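Local coordinates for protein OLD nuclease (Thermus scotoductus, PDB 6P74) that degrades linear and supercoiled double-stranded DNA as a metal-dependent exonuclease and, as a homodimer with ABC-type ATPase domains, has DNA-stimulated ATPase activity, at residues Phe10-Ile16 and Thr36-Ala40; Val44-Pro50 and Arg130-Val135; Val273-Glu279 and Gln304-His310. All coordinates share one frame; numbering follows the deposited sequence.

Interaction 1: Phe10-Ile16 and Thr36-Ala40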
loop_
_atom_site.group_PDB
_atom_site.type_symbol
_atom_site.label_atom_id
_atom_site.label_comp_id
_atom_site.label_asym_id
_atom_site.label_seq_id
_atom_site.Cartn_x
_atom_site.Cartn_y
_atom_site.Cartn_z
ATOM N N PHE A 10 -3.391 10.569 -10.985
ATOM C CA PHE A 10 -2.721 9.587 -10.138
ATOM C C PHE A 10 -3.611 9.266 -8.931
ATOM O O PHE A 10 -3.784 10.101 -8.037
ATOM C CB PHE A 10 -1.347 10.098 -9.710
ATOM C CG PHE A 10 -0.632 9.175 -8.777
ATOM C CD1 PHE A 10 -0.298 7.886 -9.178
ATOM C CD2 PHE A 10 -0.311 9.582 -7.488
ATOM C CE1 PHE A 10 0.345 7.023 -8.318
ATOM C CE2 PHE A 10 0.341 8.727 -6.624
ATOM C CZ PHE A 10 0.671 7.445 -7.041
ATOM N N ARG A 11 -4.161 8.048 -8.905
ATOM C CA ARG A 11 -5.094 7.618 -7.864
ATOM C C ARG A 11 -6.246 8.610 -7.725
ATOM O O ARG A 11 -6.971 8.858 -8.695
ATOM C CB ARG A 11 -4.350 7.403 -6.542
ATOM C CG ARG A 11 -3.488 6.144 -6.577
ATOM C CD ARG A 11 -2.479 6.067 -5.442
ATOM N NE ARG A 11 -1.394 5.128 -5.751
ATOM C CZ ARG A 11 -0.476 4.719 -4.875
ATOM N NH1 ARG A 11 -0.507 5.152 -3.618
ATOM N NH2 ARG A 11 0.472 3.867 -5.251
ATOM N N CYS A 12 -6.430 9.188 -6.540
ATOM C CA CYS A 12 -7.531 10.125 -6.350
ATOM C C CYS A 12 -7.215 11.537 -6.835
ATOM O O CYS A 12 -8.121 12.379 -6.843
ATOM C CB CYS A 12 -7.955 10.154 -4.874
ATOM S SG CYS A 12 -6.651 10.555 -3.679
ATOM N N LEU A 13 -5.977 11.814 -7.264
ATOM C CA LEU A 13 -5.550 13.170 -7.621
ATOM C C LEU A 13 -5.767 13.376 -9.112
ATOM O O LEU A 13 -4.895 13.091 -9.937
ATOM C CB LEU A 13 -4.091 13.401 -7.235
ATOM C CG LEU A 13 -3.717 13.134 -5.773
ATOM C CD1 LEU A 13 -2.247 13.430 -5.521
ATOM C CD2 LEU A 13 -4.598 13.953 -4.845
ATOM N N GLU A 14 -6.939 13.904 -9.471
ATOM C CA GLU A 14 -7.228 14.140 -10.880
ATOM C C GLU A 14 -6.339 15.239 -11.441
ATOM O O GLU A 14 -5.714 15.066 -12.498
ATOM C CB GLU A 14 -8.697 14.489 -11.074
ATOM C CG GLU A 14 -9.027 14.949 -12.481
ATOM C CD GLU A 14 -10.489 14.760 -12.840
ATOM O OE1 GLU A 14 -10.757 14.309 -13.974
ATOM O OE2 GLU A 14 -11.370 15.054 -11.998
ATOM N N ASP A 15 -6.252 16.365 -10.735
ATOM C CA ASP A 15 -5.439 17.495 -11.182
ATOM C C ASP A 15 -5.197 18.246 -9.875
ATOM O O ASP A 15 -6.143 18.487 -9.115
ATOM C CB ASP A 15 -6.132 18.231 -12.327
ATOM C CG ASP A 15 -5.277 19.353 -12.904
ATOM O OD1 ASP A 15 -4.344 19.814 -12.217
ATOM O OD2 ASP A 15 -5.533 19.775 -14.051
ATOM N N ILE A 16 -3.944 18.622 -9.615
ATOM C CA ILE A 16 -3.604 19.374 -8.415
ATOM C C ILE A 16 -2.271 20.038 -8.708
ATOM O O ILE A 16 -1.442 19.533 -9.470
ATOM C CB ILE A 16 -3.523 18.642 -7.056
ATOM C CG1 ILE A 16 -2.528 17.493 -7.162
ATOM C CG2 ILE A 16 -4.906 18.155 -6.635
ATOM C CD1 ILE A 16 -1.829 17.156 -5.868
ATOM N N THR A 36 -1.581 10.575 -0.654
ATOM C CA THR A 36 -1.297 10.382 -2.069
ATOM C C THR A 36 -0.383 11.480 -2.605
ATOM O O THR A 36 0.468 11.221 -3.462
ATOM C CB THR A 36 -2.616 10.310 -2.838
ATOM O OG1 THR A 36 -3.405 9.218 -2.324
ATOM C CG2 THR A 36 -2.376 10.109 -4.330
ATOM N N ILE A 37 -0.527 12.711 -2.104
ATOM C CA ILE A 37 0.450 13.747 -2.428
ATOM C C ILE A 37 1.851 13.288 -2.041
ATOM O O ILE A 37 2.791 13.365 -2.842
ATOM C CB ILE A 37 0.085 15.078 -1.744
ATOM C CG1 ILE A 37 -1.149 15.698 -2.411
ATOM C CG2 ILE A 37 1.274 16.045 -1.776
ATOM C CD1 ILE A 37 -1.699 16.917 -1.697
ATOM N N LEU A 38 2.019 12.803 -0.809
ATOM C CA LEU A 38 3.345 12.376 -0.382
ATOM C C LEU A 38 3.865 11.226 -1.240
ATOM O O LEU A 38 5.049 11.213 -1.611
ATOM C CB LEU A 38 3.333 11.973 1.084
ATOM C CG LEU A 38 2.908 13.060 2.063
ATOM C CD1 LEU A 38 3.185 12.590 3.471
ATOM C CD2 LEU A 38 3.651 14.350 1.763
ATOM N N ARG A 39 3.008 10.239 -1.554
ATOM C CA ARG A 39 3.476 9.097 -2.342
ATOM C C ARG A 39 3.906 9.529 -3.746
ATOM O O ARG A 39 4.869 8.985 -4.303
ATOM C CB ARG A 39 2.401 8.013 -2.409
ATOM C CG ARG A 39 1.923 7.530 -1.037
ATOM C CD ARG A 39 2.875 6.535 -0.357
ATOM N NE ARG A 39 2.236 5.228 -0.186
ATOM C CZ ARG A 39 1.430 4.899 0.823
ATOM N NH1 ARG A 39 1.157 5.773 1.784
ATOM N NH2 ARG A 39 0.892 3.686 0.870
ATOM N N ALA A 40 3.217 10.519 -4.323
ATOM C CA ALA A 40 3.589 10.999 -5.645
ATOM C C ALA A 40 4.999 11.579 -5.647
ATOM O O ALA A 40 5.776 11.341 -6.584
ATOM C CB ALA A 40 2.578 12.037 -6.136
HETATM O O HOH W 1 -1.854 6.857 -1.905
#

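Interaction 2: Val44-Pro50 and Arg130-Val135. With SO4 (sulfate ion), chain K.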
loop_
_atom_site.group_PDB
_atom_site.type_symbol
_atom_site.label_atom_id
_atom_site.label_comp_id
_atom_site.label_asym_id
_atom_site.label_seq_id
_atom_site.Cartn_x
_atom_site.Cartn_y
_atom_site.Cartn_z
ATOM N N VAL A 44 8.818 9.911 -7.709
ATOM C CA VAL A 44 9.786 10.591 -8.555
ATOM C C VAL A 44 11.151 10.664 -7.885
ATOM O O VAL A 44 12.189 10.525 -8.547
ATOM C CB VAL A 44 9.254 11.986 -8.908
ATOM C CG1 VAL A 44 10.170 12.661 -9.926
ATOM C CG2 VAL A 44 7.844 11.864 -9.425
ATOM N N LEU A 45 11.175 10.878 -6.566
ATOM C CA LEU A 45 12.391 11.263 -5.857
ATOM C C LEU A 45 12.770 10.342 -4.712
ATOM O O LEU A 45 13.737 10.643 -4.002
ATOM C CB LEU A 45 12.264 12.698 -5.331
ATOM C CG LEU A 45 12.058 13.745 -6.429
ATOM C CD1 LEU A 45 11.823 15.102 -5.805
ATOM C CD2 LEU A 45 13.255 13.759 -7.421
ATOM N N GLY A 46 12.036 9.252 -4.498
ATOM C CA GLY A 46 12.403 8.264 -3.508
ATOM C C GLY A 46 13.604 7.474 -3.986
ATOM O O GLY A 46 14.196 7.754 -5.028
ATOM N N ASP A 47 13.971 6.458 -3.209
ATOM C CA ASP A 47 15.224 5.773 -3.481
ATOM C C ASP A 47 15.072 4.587 -4.439
ATOM O O ASP A 47 16.004 3.789 -4.564
ATOM C CB ASP A 47 15.890 5.347 -2.168
ATOM C CG ASP A 47 14.917 4.749 -1.189
ATOM O OD1 ASP A 47 13.808 4.377 -1.625
ATOM O OD2 ASP A 47 15.257 4.666 0.014
ATOM N N VAL A 48 13.947 4.471 -5.141
ATOM C CA VAL A 48 13.770 3.482 -6.200
ATOM C C VAL A 48 13.615 4.211 -7.530
ATOM O O VAL A 48 12.741 5.074 -7.673
ATOM C CB VAL A 48 12.556 2.573 -5.936
ATOM C CG1 VAL A 48 11.878 2.190 -7.256
ATOM C CG2 VAL A 48 13.003 1.332 -5.209
ATOM N N TRP A 49 14.444 3.843 -8.505
ATOM C CA TRP A 49 14.389 4.502 -9.799
ATOM C C TRP A 49 13.004 4.328 -10.417
ATOM O O TRP A 49 12.528 3.192 -10.549
ATOM C CB TRP A 49 15.451 3.959 -10.750
ATOM C CG TRP A 49 15.472 4.761 -12.004
ATOM C CD1 TRP A 49 14.742 4.536 -13.137
ATOM C CD2 TRP A 49 16.212 5.966 -12.234
ATOM N NE1 TRP A 49 15.004 5.512 -14.067
ATOM C CE2 TRP A 49 15.903 6.402 -13.541
ATOM C CE3 TRP A 49 17.120 6.710 -11.469
ATOM C CZ2 TRP A 49 16.468 7.545 -14.098
ATOM C CZ3 TRP A 49 17.685 7.842 -12.025
ATOM C CH2 TRP A 49 17.358 8.251 -13.326
ATOM N N PRO A 50 12.339 5.411 -10.812
ATOM C CA PRO A 50 10.984 5.303 -11.376
ATOM C C PRO A 50 10.994 4.517 -12.673
ATOM O O PRO A 50 11.671 4.883 -13.631
ATOM C CB PRO A 50 10.581 6.762 -11.627
ATOM C CG PRO A 50 11.572 7.586 -10.910
ATOM C CD PRO A 50 12.824 6.797 -10.792
ATOM N N ARG A 130 19.018 12.879 -10.925
ATOM C CA ARG A 130 17.903 12.540 -10.055
ATOM C C ARG A 130 18.321 12.528 -8.586
ATOM O O ARG A 130 17.570 13.003 -7.730
ATOM C CB ARG A 130 17.297 11.196 -10.449
ATOM C CG ARG A 130 15.872 11.012 -9.913
ATOM C CD ARG A 130 15.395 9.597 -10.143
ATOM N NE ARG A 130 15.001 8.978 -8.885
ATOM C CZ ARG A 130 15.822 8.279 -8.115
ATOM N NH1 ARG A 130 17.084 8.101 -8.481
ATOM N NH2 ARG A 130 15.384 7.758 -6.986
ATOM N N ASN A 131 19.511 11.992 -8.273
ATOM C CA ASN A 131 19.956 11.989 -6.883
ATOM C C ASN A 131 20.135 13.399 -6.345
ATOM O O ASN A 131 20.061 13.608 -5.126
ATOM C CB ASN A 131 21.254 11.216 -6.730
ATOM C CG ASN A 131 21.095 9.735 -7.043
ATOM O OD1 ASN A 131 19.978 9.227 -7.176
ATOM N ND2 ASN A 131 22.226 9.034 -7.175
ATOM N N HIS A 132 20.368 14.368 -7.228
ATOM C CA HIS A 132 20.362 15.772 -6.841
ATOM C C HIS A 132 19.211 16.076 -5.892
ATOM O O HIS A 132 19.402 16.706 -4.846
ATOM C CB HIS A 132 20.260 16.640 -8.099
ATOM C CG HIS A 132 20.089 18.102 -7.833
ATOM N ND1 HIS A 132 21.016 18.845 -7.135
ATOM C CD2 HIS A 132 19.108 18.965 -8.196
ATOM C CE1 HIS A 132 20.606 20.103 -7.068
ATOM N NE2 HIS A 132 19.457 20.206 -7.715
ATOM N N ALA A 133 18.006 15.628 -6.247
ATOM C CA ALA A 133 16.779 16.052 -5.586
ATOM C C ALA A 133 16.122 14.955 -4.753
ATOM O O ALA A 133 14.962 15.115 -4.354
ATOM C CB ALA A 133 15.785 16.576 -6.625
ATOM N N ARG A 134 16.827 13.861 -4.470
ATOM C CA ARG A 134 16.210 12.749 -3.756
ATOM C C ARG A 134 15.809 13.136 -2.337
ATOM O O ARG A 134 16.471 13.933 -1.662
ATOM C CB ARG A 134 17.144 11.545 -3.713
ATOM C CG ARG A 134 16.849 10.561 -4.817
ATOM C CD ARG A 134 17.941 9.514 -4.923
ATOM N NE ARG A 134 17.858 8.535 -3.844
ATOM C CZ ARG A 134 18.779 7.606 -3.602
ATOM N NH1 ARG A 134 19.871 7.534 -4.361
ATOM N NH2 ARG A 134 18.615 6.752 -2.600
ATOM N N VAL A 135 14.721 12.537 -1.875
ATOM C CA VAL A 135 14.124 12.877 -0.594
ATOM C C VAL A 135 14.240 11.681 0.323
ATOM O O VAL A 135 14.167 10.529 -0.117
ATOM C CB VAL A 135 12.650 13.289 -0.743
ATOM C CG1 VAL A 135 12.528 14.447 -1.696
ATOM C CG2 VAL A 135 11.837 12.107 -1.231
HETATM S S SO4 K . 12.962 5.921 -17.424
HETATM O O1 SO4 K . 12.201 7.095 -17.848
HETATM O O2 SO4 K . 14.222 6.322 -16.807
HETATM O O3 SO4 K . 12.191 5.138 -16.457
HETATM O O4 SO4 K . 13.239 5.099 -18.598
#

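Interaction 3: Val273-Glu279 and Gln304-His310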
loop_
_atom_site.group_PDB
_atom_site.type_symbol
_atom_site.label_atom_id
_atom_site.label_comp_id
_atom_site.label_asym_id
_atom_site.label_seq_id
_atom_site.Cartn_x
_atom_site.Cartn_y
_atom_site.Cartn_z
ATOM N N VAL A 273 13.131 16.094 3.453
ATOM C CA VAL A 273 12.606 14.982 4.235
ATOM C C VAL A 273 11.089 15.036 4.160
ATOM O O VAL A 273 10.490 16.094 4.351
ATOM C CB VAL A 273 13.063 15.049 5.706
ATOM C CG1 VAL A 273 12.579 13.831 6.463
ATOM C CG2 VAL A 273 14.570 15.198 5.799
ATOM N N ILE A 274 10.478 13.902 3.889
ATOM C CA ILE A 274 9.036 13.770 3.864
ATOM C C ILE A 274 8.650 12.868 5.021
ATOM O O ILE A 274 9.255 11.804 5.204
ATOM C CB ILE A 274 8.565 13.203 2.519
ATOM C CG1 ILE A 274 8.833 14.233 1.416
ATOM C CG2 ILE A 274 7.111 12.792 2.600
ATOM C CD1 ILE A 274 8.410 13.779 0.042
ATOM N N ILE A 275 7.680 13.298 5.825
ATOM C CA ILE A 275 7.264 12.505 6.977
ATOM C C ILE A 275 5.767 12.304 6.929
ATOM O O ILE A 275 4.996 13.262 6.791
ATOM C CB ILE A 275 7.696 13.132 8.309
ATOM C CG1 ILE A 275 9.196 13.377 8.287
ATOM C CG2 ILE A 275 7.382 12.176 9.462
ATOM C CD1 ILE A 275 9.721 14.092 9.489
ATOM N N GLU A 276 5.368 11.047 6.980
ATOM C CA GLU A 276 3.979 10.655 7.144
ATOM C C GLU A 276 3.668 10.688 8.640
ATOM O O GLU A 276 4.157 9.836 9.388
ATOM C CB GLU A 276 3.808 9.262 6.557
ATOM C CG GLU A 276 2.449 8.880 6.119
ATOM C CD GLU A 276 2.434 7.447 5.615
ATOM O OE1 GLU A 276 1.909 7.217 4.505
ATOM O OE2 GLU A 276 2.972 6.560 6.329
ATOM N N GLU A 277 2.906 11.712 9.095
ATOM C CA GLU A 277 2.441 11.833 10.479
ATOM C C GLU A 277 3.492 11.960 11.576
ATOM O O GLU A 277 3.499 11.176 12.531
ATOM C CB GLU A 277 1.521 10.674 10.839
ATOM C CG GLU A 277 0.095 11.022 10.663
ATOM C CD GLU A 277 -0.487 10.393 9.444
ATOM O OE1 GLU A 277 -0.596 9.146 9.453
ATOM O OE2 GLU A 277 -0.827 11.143 8.494
ATOM N N PRO A 278 4.380 12.947 11.491
ATOM C CA PRO A 278 5.439 13.059 12.498
ATOM C C PRO A 278 5.035 12.869 13.939
ATOM O O PRO A 278 5.902 12.603 14.782
ATOM C CB PRO A 278 6.010 14.456 12.263
ATOM C CG PRO A 278 4.881 15.231 11.595
ATOM C CD PRO A 278 4.088 14.252 10.829
ATOM N N GLU A 279 3.745 12.980 14.238
ATOM C CA GLU A 279 3.307 12.894 15.615
ATOM C C GLU A 279 3.267 11.472 16.122
ATOM O O GLU A 279 3.249 11.280 17.341
ATOM C CB GLU A 279 1.915 13.510 15.796
ATOM C CG GLU A 279 0.795 12.761 15.042
ATOM C CD GLU A 279 0.573 13.300 13.608
ATOM O OE1 GLU A 279 1.521 13.915 13.053
ATOM O OE2 GLU A 279 -0.549 13.126 13.057
ATOM N N GLN A 304 14.552 20.736 4.353
ATOM C CA GLN A 304 13.167 21.021 4.036
ATOM C C GLN A 304 12.332 19.854 4.545
ATOM O O GLN A 304 12.682 18.696 4.296
ATOM C CB GLN A 304 12.986 21.222 2.529
ATOM C CG GLN A 304 11.537 21.125 2.078
ATOM C CD GLN A 304 11.386 21.257 0.579
ATOM O OE1 GLN A 304 12.146 20.648 -0.188
ATOM N NE2 GLN A 304 10.395 22.054 0.143
ATOM N N ILE A 305 11.254 20.150 5.276
ATOM C CA ILE A 305 10.384 19.117 5.848
ATOM C C ILE A 305 9.011 19.223 5.206
ATOM O O ILE A 305 8.362 20.277 5.269
ATOM C CB ILE A 305 10.264 19.232 7.380
ATOM C CG1 ILE A 305 11.636 19.225 8.035
ATOM C CG2 ILE A 305 9.462 18.068 7.934
ATOM C CD1 ILE A 305 12.323 17.880 7.923
ATOM N N ILE A 306 8.555 18.128 4.616
ATOM C CA ILE A 306 7.226 18.036 4.040
ATOM C C ILE A 306 6.520 16.900 4.755
ATOM O O ILE A 306 7.046 15.785 4.807
ATOM C CB ILE A 306 7.283 17.775 2.528
ATOM C CG1 ILE A 306 7.997 18.919 1.808
ATOM C CG2 ILE A 306 5.883 17.514 1.956
ATOM C CD1 ILE A 306 8.242 18.614 0.333
ATOM N N TYR A 307 5.333 17.168 5.303
ATOM C CA TYR A 307 4.673 16.107 6.046
ATOM C C TYR A 307 3.157 16.234 5.996
ATOM O O TYR A 307 2.603 17.328 5.846
ATOM C CB TYR A 307 5.153 16.080 7.493
ATOM C CG TYR A 307 4.951 17.363 8.250
ATOM C CD1 TYR A 307 3.732 17.654 8.842
ATOM C CD2 TYR A 307 5.981 18.271 8.395
ATOM C CE1 TYR A 307 3.541 18.814 9.542
ATOM C CE2 TYR A 307 5.808 19.424 9.101
ATOM C CZ TYR A 307 4.583 19.693 9.680
ATOM O OH TYR A 307 4.396 20.856 10.391
ATOM N N SER A 308 2.500 15.081 6.079
ATOM C CA SER A 308 1.099 14.987 6.456
ATOM C C SER A 308 1.011 14.906 7.980
ATOM O O SER A 308 1.929 14.423 8.646
ATOM C CB SER A 308 0.434 13.775 5.797
ATOM O OG SER A 308 1.042 12.549 6.189
ATOM N N THR A 309 -0.085 15.429 8.533
ATOM C CA THR A 309 -0.275 15.418 9.977
ATOM C C THR A 309 -1.756 15.447 10.322
ATOM O O THR A 309 -2.585 15.970 9.569
ATOM C CB THR A 309 0.417 16.604 10.660
ATOM O OG1 THR A 309 0.462 16.379 12.067
ATOM C CG2 THR A 309 -0.349 17.887 10.408
ATOM N N HIS A 310 -2.071 14.871 11.483
ATOM C CA HIS A 310 -3.380 14.978 12.112
ATOM C C HIS A 310 -3.324 15.760 13.408
ATOM O O HIS A 310 -4.343 15.863 14.103
ATOM C CB HIS A 310 -3.951 13.590 12.403
ATOM C CG HIS A 310 -4.520 12.909 11.205
ATOM N ND1 HIS A 310 -5.800 13.156 10.752
ATOM C CD2 HIS A 310 -3.993 11.984 10.368
ATOM C CE1 HIS A 310 -6.034 12.416 9.683
ATOM N NE2 HIS A 310 -4.955 11.695 9.429
#

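Interaction 1: Phe10-Ile16 and Thr36-Ala40
Thr36 swings its methyl CG2 anti to the backbone N while OG1 stays beside that nitrogen (chi1 -59°), which sends the methyl into the 10-16 hairpin and the hydroxyl to its rim. Leu13, with CG anti to its carbonyl carbon (chi1 -55°), brings CD1 to 3.5 Å from Thr36 CG2, the two side chains running alongside each other with opposite headings. The Phe10 ring reaches the same methyl obliquely, CD2 to Thr36 CG2 at 3.8 Å, and one turn on it meets Ala40 CB. Ile16 CD1 lies 3.8 Å from Ile37 CG1. No direct hydrogen bond crosses this interface; instead a water accepts from Arg11 NH1 at 2.8 Å, in the guanidinium plane, and lies 2.9 Å from Thr36 OG1. Arg11 CD lies over one face of the Phe10 ring, toward its rim, and the guanidinium covers CZ. Arg11 NE pairs with Asp60 and Arg39 with Glu276, which probably eases the nearness of the two guanidinium groups. The type II' turn Phe10-Leu13, closed by Leu13 N to Phe10 O at 2.9 Å, presents these groups to helix 34-45. Such packing of an antiparallel beta subdomain on the helix after the P-loop is typical of ABC ATPase nucleotide-binding domains.

Interaction 2: Val44-Pro50 and Arg130-Val135
Leu45 O accepts the backbone N-H of Val135 at 3.0 Å, with an N-H...O angle of 163°, and it also receives a CA-H...O contact from Arg134 CA. One carbonyl at the end of helix 34-45 thus meets two consecutive residues of the chain leaving helix 127-132. Close by, Arg130 NE donates to Val44 O at 3.2 Å; the acceptor lies near the guanidinium plane, but the donor is tilted from the carbonyl plane and the N-H...O angle is 145°. With CG anti to the backbone N, chi1 and chi2 of Arg130 carry CD over the six-membered ring of Trp49, 3.9 Å from its centroid, a CH-pi contact, and the bend at chi3 turns NE toward Val44 O. Guanidinium and indole planes are inclined by 64°, so the two groups do not stack. In the ABC-type ATPase domain this contact ties the end of the helix after the P-loop to the turn that leads into strand 135-138, an outermost strand of the central mixed sheet. Leu45 fills the apolar side: its CD2 reaches Ala133 CB at 3.9 Å and its CB packs on Val135 CG1, while Val74 and Phe90 of the antiparallel sheet also touch it. At the other end of the contact Trp49 NE1 donates to O2 of a sulfate at 3.0 Å, an ion probably from the crystallisation liquor that also takes a hydrogen bond from Leu105 N.

Interaction 3: Val273-Glu279 and Gln304-His310
Val273 N donates to Gln304 O at 2.8 Å, almost collinear with the carbonyl bond, and opens a ladder in which the two strands alternate as donor. Ile306 N returns to Val273 O, and Ile275 N donates to Ile306 O in its carbonyl plane at 2.8 Å. Ser308 N to Ile275 O is weak, its N-H...O angle down to 132°. Strand axes 4.5 Å apart at an angle of 21° identify neighbouring parallel strands, here the two strands of a right-handed beta-alpha-beta unit whose crossover is helix 284-299. Val273 CB packs on Ile305 CD1 on one face, and Ile274 CG1 on Ile306 CB on the other.

One more backbone bond, Glu277 N to Ser308 O, extends the ladder with its donor above the carbonyl plane, and side-chain acceptors follow. Ser308 OG donates a hydrogen bond to Glu277 OE2 at 3.3 Å, from above the carboxylate plane. Glu279 serves two donors with separate oxygens: Thr309 OG1 reaches OE1 at 2.9 Å from above the plane, and His310 N meets OE2 at 2.8 Å on the syn side. A chain bent at chi2 (-90°) turns that carboxylate back to the 309-310 backbone. Pro278 CG lies over one face of the Tyr307 ring, whose OH bonds to Phe314 O. Glu276 is held by His140 N and by a salt bridge to Arg39, beside Thr35, which probably binds ATP. The layout is consistent with the Walker B strand and switch histidine of ABC ATPases; two bonds fix the rotation of the Glu279 carboxylate and tie it to the 309-310 chain.

The three contacts come in series along the chain and lie about 16 to 18 Å apart between centres, all within the ATPase domain. Interactions 1 and 2 share helix 34-45, one using its early turns and the other its end. Interaction 3 joins two inner strands of the mixed sheet covered by that helix. Interactions 1 and 3 touch directly, as do 2 and 3, while 1 and 2 are joined through the helix: Arg39 NH1 forms a salt bridge with Glu276 OE1 at 3.2 Å, Leu38 packs on Ile306 and Ser308, and Val135 CG2 meets Ile274 CD1 where strand 135-138 flanks strand 272-276. The helix that follows the probable ATP-binding loop is therefore held by both sheets.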